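Local coordinates for TRAS1 ORF2p (Bombyx mori, PDB 1WDU), which carries an N-terminal endonuclease domain, the part described here, with which this telomere-specific non-LTR retrotransposon probably cuts its target DNA, at residues K158-W161 and E166-A169; T74-G77 and V81-A84; R139-M144 and G179-H184. The protein carries 1 engineered substitution. One frame throughout, in Å; residues are numbered along the deposited sequence.

None of the three contacts lies in the core of the domain: interactions 1 and 3 are on the surface, and interaction 2 is partly buried. Interactions 1 and 3 share helix 169-181, the first at its start and the second at its end, with about 20 Å between the centres of the two contacts. Interaction 2 belongs to a different place, the loop joining strands 69-72 and 83-87. The chemistry follows these positions. At the start of the helix, carboxylates take backbone N-H groups directly. In the loop a water carries the polar link and two pairs of side chains pack beside it, whereas at the helix end hydrocarbon contact dominates and no hydrogen bond crosses.

Interaction 1 of 3, residues K158-W161 and E166-A169; sequences KSTW and EDDA
Asp168 is the N-cap of helix 169-181, and its carboxylate serves Lys158 as well as the helix. OD1 accepts from Gly171 N in the first turn and also from the backbone of the other segment, with Lys158 N 3.0 Å from Asp168 OD1. That N-H arrives on the syn side but 33° out of the carboxylate plane, and it makes a weak second bond to OD2. In return, Asp168 N donates to Lys158 O over 3.0 Å. The Lys158 side chain crosses Asp168 at about a right angle. Its CB lies 3.1 Å from Asp168 OD2 and also touches Glu166 O; CG rests against the same OD2, CD passes 3.7 Å from Asp168 OD2, and the extended chain then leads away until NZ makes a weak bond to Tyr203 OH. Putting an alanine at Asp168 would probably leave the amides of Lys158 and Gly171 without their shared acceptor and the helix start uncapped. Further along, Ser159 OG forms an ST turn with Trp161 N. Thr160 holds OG1 between its own N and carbonyl carbon (chi1 56°), where hydroxyl and amide converge on one oxygen: Asp167 OD1 is 2.9 Å from Thr160 OG1 and 2.6 Å from Thr160 N.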
loop_
_atom_site.group_PDB
_atom_site.type_symbol
_atom_site.label_atom_id
_atom_site.label_comp_id
_atom_site.label_asym_id
_atom_site.label_seq_id
_atom_site.Cartn_x
_atom_site.Cartn_y
_atom_site.Cartn_z
ATOM N N LYS A 158 15.560 1.263 -1.746
ATOM C CA LYS A 158 15.755 2.586 -2.307
ATOM C C LYS A 158 15.946 2.600 -3.799
ATOM O O LYS A 158 16.645 1.757 -4.356
ATOM C CB LYS A 158 16.964 3.253 -1.641
ATOM C CG LYS A 158 16.910 3.246 -0.124
ATOM C CD LYS A 158 18.021 4.084 0.493
ATOM C CE LYS A 158 17.842 4.192 2.004
ATOM N NZ LYS A 158 18.719 5.250 2.601
ATOM N N SER A 159 15.324 3.577 -4.444
ATOM C CA SER A 159 15.447 3.747 -5.877
ATOM C C SER A 159 15.046 5.155 -6.280
ATOM O O SER A 159 14.017 5.681 -5.829
ATOM C CB SER A 159 14.578 2.750 -6.623
ATOM O OG SER A 159 14.628 3.028 -8.007
ATOM N N THR A 160 15.861 5.771 -7.128
ATOM C CA THR A 160 15.560 7.116 -7.585
ATOM C C THR A 160 14.271 7.108 -8.392
ATOM O O THR A 160 13.676 8.156 -8.615
ATOM C CB THR A 160 16.718 7.711 -8.436
ATOM O OG1 THR A 160 17.011 6.848 -9.542
ATOM C CG2 THR A 160 17.960 7.869 -7.585
ATOM N N TRP A 161 13.835 5.930 -8.833
ATOM C CA TRP A 161 12.589 5.850 -9.592
ATOM C C TRP A 161 11.383 6.228 -8.725
ATOM O O TRP A 161 10.319 6.546 -9.244
ATOM C CB TRP A 161 12.399 4.458 -10.191
ATOM C CG TRP A 161 13.260 4.239 -11.380
ATOM C CD1 TRP A 161 14.404 3.489 -11.447
ATOM C CD2 TRP A 161 13.079 4.817 -12.677
ATOM N NE1 TRP A 161 14.943 3.568 -12.707
ATOM C CE2 TRP A 161 14.150 4.377 -13.481
ATOM C CE3 TRP A 161 12.115 5.669 -13.237
ATOM C CZ2 TRP A 161 14.286 4.759 -14.821
ATOM C CZ3 TRP A 161 12.248 6.049 -14.569
ATOM C CH2 TRP A 161 13.329 5.593 -15.346
ATOM N N GLU A 166 19.217 7.348 -3.601
ATOM C CA GLU A 166 19.987 6.529 -4.527
ATOM C C GLU A 166 19.299 5.205 -4.856
ATOM O O GLU A 166 18.230 4.885 -4.316
ATOM C CB GLU A 166 21.356 6.225 -3.924
ATOM C CG GLU A 166 21.286 5.465 -2.612
ATOM C CD GLU A 166 22.658 5.096 -2.080
ATOM O OE1 GLU A 166 23.322 4.219 -2.683
ATOM O OE2 GLU A 166 23.079 5.690 -1.064
ATOM N N ASP A 167 19.927 4.439 -5.746
ATOM C CA ASP A 167 19.406 3.134 -6.133
ATOM C C ASP A 167 20.202 2.062 -5.412
ATOM O O ASP A 167 21.340 1.811 -5.786
ATOM C CB ASP A 167 19.568 2.877 -7.637
ATOM C CG ASP A 167 18.946 3.953 -8.490
ATOM O OD1 ASP A 167 17.869 4.478 -8.124
ATOM O OD2 ASP A 167 19.539 4.259 -9.543
ATOM N N ASP A 168 19.641 1.434 -4.382
ATOM C CA ASP A 168 20.396 0.373 -3.730
ATOM C C ASP A 168 20.039 -0.951 -4.399
ATOM O O ASP A 168 19.180 -0.985 -5.291
ATOM C CB ASP A 168 20.154 0.313 -2.212
ATOM C CG ASP A 168 18.697 0.148 -1.839
ATOM O OD1 ASP A 168 17.913 -0.430 -2.620
ATOM O OD2 ASP A 168 18.343 0.587 -0.734
ATOM N N ALA A 169 20.700 -2.028 -3.978
ATOM C CA ALA A 169 20.486 -3.340 -4.570
ATOM C C ALA A 169 19.054 -3.857 -4.419
ATOM O O ALA A 169 18.534 -4.549 -5.303
ATOM C CB ALA A 169 21.478 -4.325 -3.987
#

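Interaction 2 of 3, residues T74-G77 and V81-A84; sequences TAQG and VKAA
The carbonyl oxygen of Thr74 is gripped twice, and one of the two grips reaches Lys82 in the other segment through a bound water. The water donates to Thr74 O at a short 2.5 Å and accepts from Lys82 N, with 3.1 Å from Lys82 N to the water oxygen, so the backbones are joined in the order carbonyl, water, amide. No direct hydrogen bond runs between the two segments. The second grip comes from within the loop: Gln76 NE2 lies 2.9 Å from Thr74 O, a weak bond since the angle at the hydrogen is 123°. CG of Gln76 is anti to the carbonyl carbon (chi1 -45°), and a bend at chi2 (-60°) brings NE2 back to the carbonyl of Thr74. The stronger partner of NE2 is Asn103 OD1, so NE2 has two partners, of which the one inside the loop is the weak one.

Lys82 crosses Gln76 at about a right angle. Its extended chain brings CE almost straight above the amide carbon, close to the normal of the amide plane, with 4.1 Å between Lys82 CE and Gln76 CD. This is hydrocarbon laid over a flat group; the charge goes elsewhere, NZ forming a salt bridge with Glu125. Beside this pair the apolar part of the contact is small: Ala75 CB meets Val81 CG2 at 4.2 Å, and Val81 also packs on Pro54 and Ser73.

Ala75 and Val81 bring their CA atoms within 4.9 Å, the nearest pair of CA atoms across the segments. Because strands 69-72 and 83-87 are antiparallel neighbours in the six-stranded mixed sheet, the arrangement is that of a beta hairpin with a long connecting loop, whose two arms are bridged by water near the base.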
loop_
_atom_site.group_PDB
_atom_site.type_symbol
_atom_site.label_atom_id
_atom_site.label_comp_id
_atom_site.label_asym_id
_atom_site.label_seq_id
_atom_site.Cartn_x
_atom_site.Cartn_y
_atom_site.Cartn_z
ATOM N N THR A 74 -1.498 -12.807 7.186
ATOM C CA THR A 74 -1.339 -13.876 8.165
ATOM C C THR A 74 -0.702 -13.388 9.461
ATOM O O THR A 74 0.397 -12.830 9.452
ATOM C CB THR A 74 -0.471 -15.000 7.599
ATOM O OG1 THR A 74 -0.947 -15.345 6.293
ATOM C CG2 THR A 74 -0.537 -16.225 8.505
ATOM N N ALA A 75 -1.392 -13.616 10.576
ATOM C CA ALA A 75 -0.899 -13.195 11.880
ATOM C C ALA A 75 0.216 -14.098 12.387
ATOM O O ALA A 75 0.259 -15.286 12.072
ATOM C CB ALA A 75 -2.043 -13.168 12.890
ATOM N N GLN A 76 1.112 -13.518 13.181
ATOM C CA GLN A 76 2.238 -14.246 13.755
ATOM C C GLN A 76 1.839 -14.760 15.138
ATOM O O GLN A 76 0.807 -14.358 15.685
ATOM C CB GLN A 76 3.454 -13.324 13.883
ATOM C CG GLN A 76 3.726 -12.461 12.661
ATOM C CD GLN A 76 3.978 -13.277 11.413
ATOM O OE1 GLN A 76 4.970 -14.002 11.319
ATOM N NE2 GLN A 76 3.075 -13.167 10.444
ATOM N N GLY A 77 2.664 -15.638 15.702
ATOM C CA GLY A 77 2.385 -16.195 17.016
ATOM C C GLY A 77 1.952 -15.189 18.072
ATOM O O GLY A 77 0.986 -15.427 18.799
ATOM N N VAL A 81 0.643 -8.479 12.918
ATOM C CA VAL A 81 0.145 -8.372 11.552
ATOM C C VAL A 81 1.002 -7.301 10.889
ATOM O O VAL A 81 1.079 -6.171 11.364
ATOM C CB VAL A 81 -1.336 -7.950 11.533
ATOM C CG1 VAL A 81 -1.822 -7.810 10.107
ATOM C CG2 VAL A 81 -2.177 -8.989 12.290
ATOM N N LYS A 82 1.659 -7.661 9.799
ATOM C CA LYS A 82 2.535 -6.723 9.115
ATOM C C LYS A 82 1.837 -5.871 8.062
ATOM O O LYS A 82 2.297 -4.779 7.752
ATOM C CB LYS A 82 3.706 -7.490 8.495
ATOM C CG LYS A 82 4.402 -8.373 9.519
ATOM C CD LYS A 82 5.580 -9.120 8.941
ATOM C CE LYS A 82 6.160 -10.082 9.972
ATOM N NZ LYS A 82 7.241 -10.903 9.370
ATOM N N ALA A 83 0.724 -6.360 7.527
ATOM C CA ALA A 83 -0.011 -5.622 6.510
ATOM C C ALA A 83 -1.520 -5.833 6.603
ATOM O O ALA A 83 -2.002 -6.880 7.035
ATOM C CB ALA A 83 0.479 -6.009 5.138
ATOM N N ALA A 84 -2.266 -4.812 6.205
ATOM C CA ALA A 84 -3.709 -4.896 6.245
ATOM C C ALA A 84 -4.340 -3.888 5.308
ATOM O O ALA A 84 -3.711 -2.917 4.883
ATOM C CB ALA A 84 -4.207 -4.671 7.658
HETATM O O HOH W 1 1.520 -10.644 8.887
#

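Interaction 3 of 3, residues R139-M144 and G179-H184; sequences RVERKM and GELGLH
Glu141 and Leu181 make the whole of this contact, each being the residue whose CA is nearest to the other segment (7.3 Å between the two CA atoms). Upstream of that pair, Arg139 turns to the loop before strand 105-111, where its NH1 bonds to Gln99 O, and Val140 packs inward on Ile105, Val107 and Phe151. Glu141 comes next, its CB directed toward Leu181. Its CG is anti to the backbone N (chi1 -150°), and a bend at chi2 (-83°) lets the two side chains slide past each other in opposite directions. CB of Glu141 lies 3.9 Å from CD1 of Leu181, while Glu141 CG sits 4.0 Å from both Leu181 CB and Leu181 CD1. In the four-layered alpha/beta sandwich of this DNase I-like domain, the contact joins the last turns of helices 131-142 and 169-181; Leu181 also touches Ile137, and Glu180 adds a salt bridge to Lys138 between the same two helices. The Glu141 carboxylate gains nothing polar from Leu181: OE1 is 3.3 Å from Leu181 O, and both atoms are acceptors, an approach likely to be mildly unfavourable. The Glu141 side chain also touches Pro146 and Leu149. Lys143 is the first residue to depart from helical torsions, and its N closes the helix by donating to Arg139 O at 3.0 Å.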
loop_
_atom_site.group_PDB
_atom_site.type_symbol
_atom_site.label_atom_id
_atom_site.label_comp_id
_atom_site.label_asym_id
_atom_site.label_seq_id
_atom_site.Cartn_x
_atom_site.Cartn_y
_atom_site.Cartn_z
ATOM N N ARG A 139 3.440 -14.021 -8.134
ATOM C CA ARG A 139 2.312 -14.921 -7.917
ATOM C C ARG A 139 0.986 -14.167 -7.966
ATOM O O ARG A 139 0.018 -14.641 -8.573
ATOM C CB ARG A 139 2.467 -15.632 -6.569
ATOM C CG ARG A 139 1.390 -16.669 -6.258
ATOM C CD ARG A 139 1.913 -17.703 -5.261
ATOM N NE ARG A 139 0.945 -18.759 -4.978
ATOM C CZ ARG A 139 -0.046 -18.657 -4.094
ATOM N NH1 ARG A 139 -0.205 -17.540 -3.393
ATOM N NH2 ARG A 139 -0.880 -19.675 -3.910
ATOM N N VAL A 140 0.944 -12.991 -7.337
ATOM C CA VAL A 140 -0.275 -12.181 -7.328
ATOM C C VAL A 140 -0.585 -11.689 -8.736
ATOM O O VAL A 140 -1.723 -11.739 -9.178
ATOM C CB VAL A 140 -0.146 -10.942 -6.383
ATOM C CG1 VAL A 140 -1.330 -10.018 -6.570
ATOM C CG2 VAL A 140 -0.074 -11.389 -4.929
ATOM N N GLU A 141 0.441 -11.227 -9.444
ATOM C CA GLU A 141 0.274 -10.706 -10.794
ATOM C C GLU A 141 -0.240 -11.743 -11.809
ATOM O O GLU A 141 -1.178 -11.467 -12.561
ATOM C CB GLU A 141 1.604 -10.108 -11.269
ATOM C CG GLU A 141 1.485 -8.950 -12.261
ATOM C CD GLU A 141 1.285 -9.403 -13.694
ATOM O OE1 GLU A 141 1.128 -8.530 -14.576
ATOM O OE2 GLU A 141 1.292 -10.629 -13.944
ATOM N N ARG A 142 0.355 -12.934 -11.828
ATOM C CA ARG A 142 -0.063 -13.956 -12.788
ATOM C C ARG A 142 -1.389 -14.618 -12.430
ATOM O O ARG A 142 -2.256 -14.786 -13.279
ATOM C CB ARG A 142 1.017 -15.039 -12.940
ATOM C CG ARG A 142 1.106 -16.037 -11.792
ATOM C CD ARG A 142 2.030 -17.199 -12.146
ATOM N NE ARG A 142 1.482 -18.485 -11.714
ATOM C CZ ARG A 142 1.372 -18.879 -10.448
ATOM N NH1 ARG A 142 1.782 -18.092 -9.465
ATOM N NH2 ARG A 142 0.829 -20.057 -10.164
ATOM N N LYS A 143 -1.538 -14.983 -11.164
ATOM C CA LYS A 143 -2.738 -15.643 -10.685
ATOM C C LYS A 143 -3.881 -14.655 -10.477
ATOM O O LYS A 143 -4.915 -15.009 -9.917
ATOM C CB LYS A 143 -2.415 -16.365 -9.371
ATOM C CG LYS A 143 -3.509 -17.261 -8.836
ATOM C CD LYS A 143 -2.977 -18.136 -7.714
ATOM C CE LYS A 143 -4.010 -19.165 -7.282
ATOM N NZ LYS A 143 -3.467 -20.120 -6.276
ATOM N N MET A 144 -3.706 -13.425 -10.944
ATOM C CA MET A 144 -4.737 -12.411 -10.759
ATOM C C MET A 144 -4.949 -11.519 -11.983
ATOM O O MET A 144 -5.591 -10.471 -11.888
ATOM C CB MET A 144 -4.375 -11.545 -9.549
ATOM C CG MET A 144 -5.546 -10.935 -8.824
ATOM S SD MET A 144 -6.665 -12.201 -8.214
ATOM C CE MET A 144 -8.106 -11.846 -9.261
ATOM N N GLY A 179 9.624 -4.266 -13.887
ATOM C CA GLY A 179 9.816 -4.297 -15.329
ATOM C C GLY A 179 9.257 -5.541 -16.000
ATOM O O GLY A 179 8.647 -5.459 -17.063
ATOM N N GLU A 180 9.463 -6.697 -15.381
ATOM C CA GLU A 180 8.967 -7.954 -15.924
ATOM C C GLU A 180 7.445 -8.033 -15.907
ATOM O O GLU A 180 6.833 -8.660 -16.779
ATOM C CB GLU A 180 9.526 -9.128 -15.120
ATOM C CG GLU A 180 10.971 -9.473 -15.412
ATOM C CD GLU A 180 11.592 -10.308 -14.305
ATOM O OE1 GLU A 180 10.903 -11.215 -13.779
ATOM O OE2 GLU A 180 12.771 -10.056 -13.966
ATOM N N LEU A 181 6.834 -7.398 -14.914
ATOM C CA LEU A 181 5.385 -7.440 -14.772
ATOM C C LEU A 181 4.642 -6.283 -15.422
ATOM O O LEU A 181 3.410 -6.273 -15.453
ATOM C CB LEU A 181 5.018 -7.510 -13.290
ATOM C CG LEU A 181 5.783 -8.559 -12.470
ATOM C CD1 LEU A 181 5.239 -8.583 -11.053
ATOM C CD2 LEU A 181 5.656 -9.931 -13.115
ATOM N N GLY A 182 5.375 -5.316 -15.955
ATOM C CA GLY A 182 4.712 -4.179 -16.570
ATOM C C GLY A 182 4.082 -3.259 -15.528
ATOM O O GLY A 182 3.167 -2.496 -15.838
ATOM N N LEU A 183 4.575 -3.329 -14.293
ATOM C CA LEU A 183 4.066 -2.500 -13.207
ATOM C C LEU A 183 4.708 -1.114 -13.273
ATOM O O LEU A 183 5.913 -0.983 -13.500
ATOM C CB LEU A 183 4.351 -3.176 -11.856
ATOM C CG LEU A 183 3.648 -4.534 -11.694
ATOM C CD1 LEU A 183 4.049 -5.193 -10.384
ATOM C CD2 LEU A 183 2.138 -4.333 -11.743
ATOM N N HIS A 184 3.898 -0.081 -13.069
ATOM C CA HIS A 184 4.378 1.289 -13.153
ATOM C C HIS A 184 4.303 2.044 -11.839
ATOM O O HIS A 184 3.296 2.004 -11.141
ATOM C CB HIS A 184 3.584 2.021 -14.228
ATOM C CG HIS A 184 3.626 1.341 -15.560
ATOM N ND1 HIS A 184 4.651 1.532 -16.463
ATOM C CD2 HIS A 184 2.802 0.422 -16.116
ATOM C CE1 HIS A 184 4.455 0.758 -17.516
ATOM N NE2 HIS A 184 3.341 0.073 -17.330
#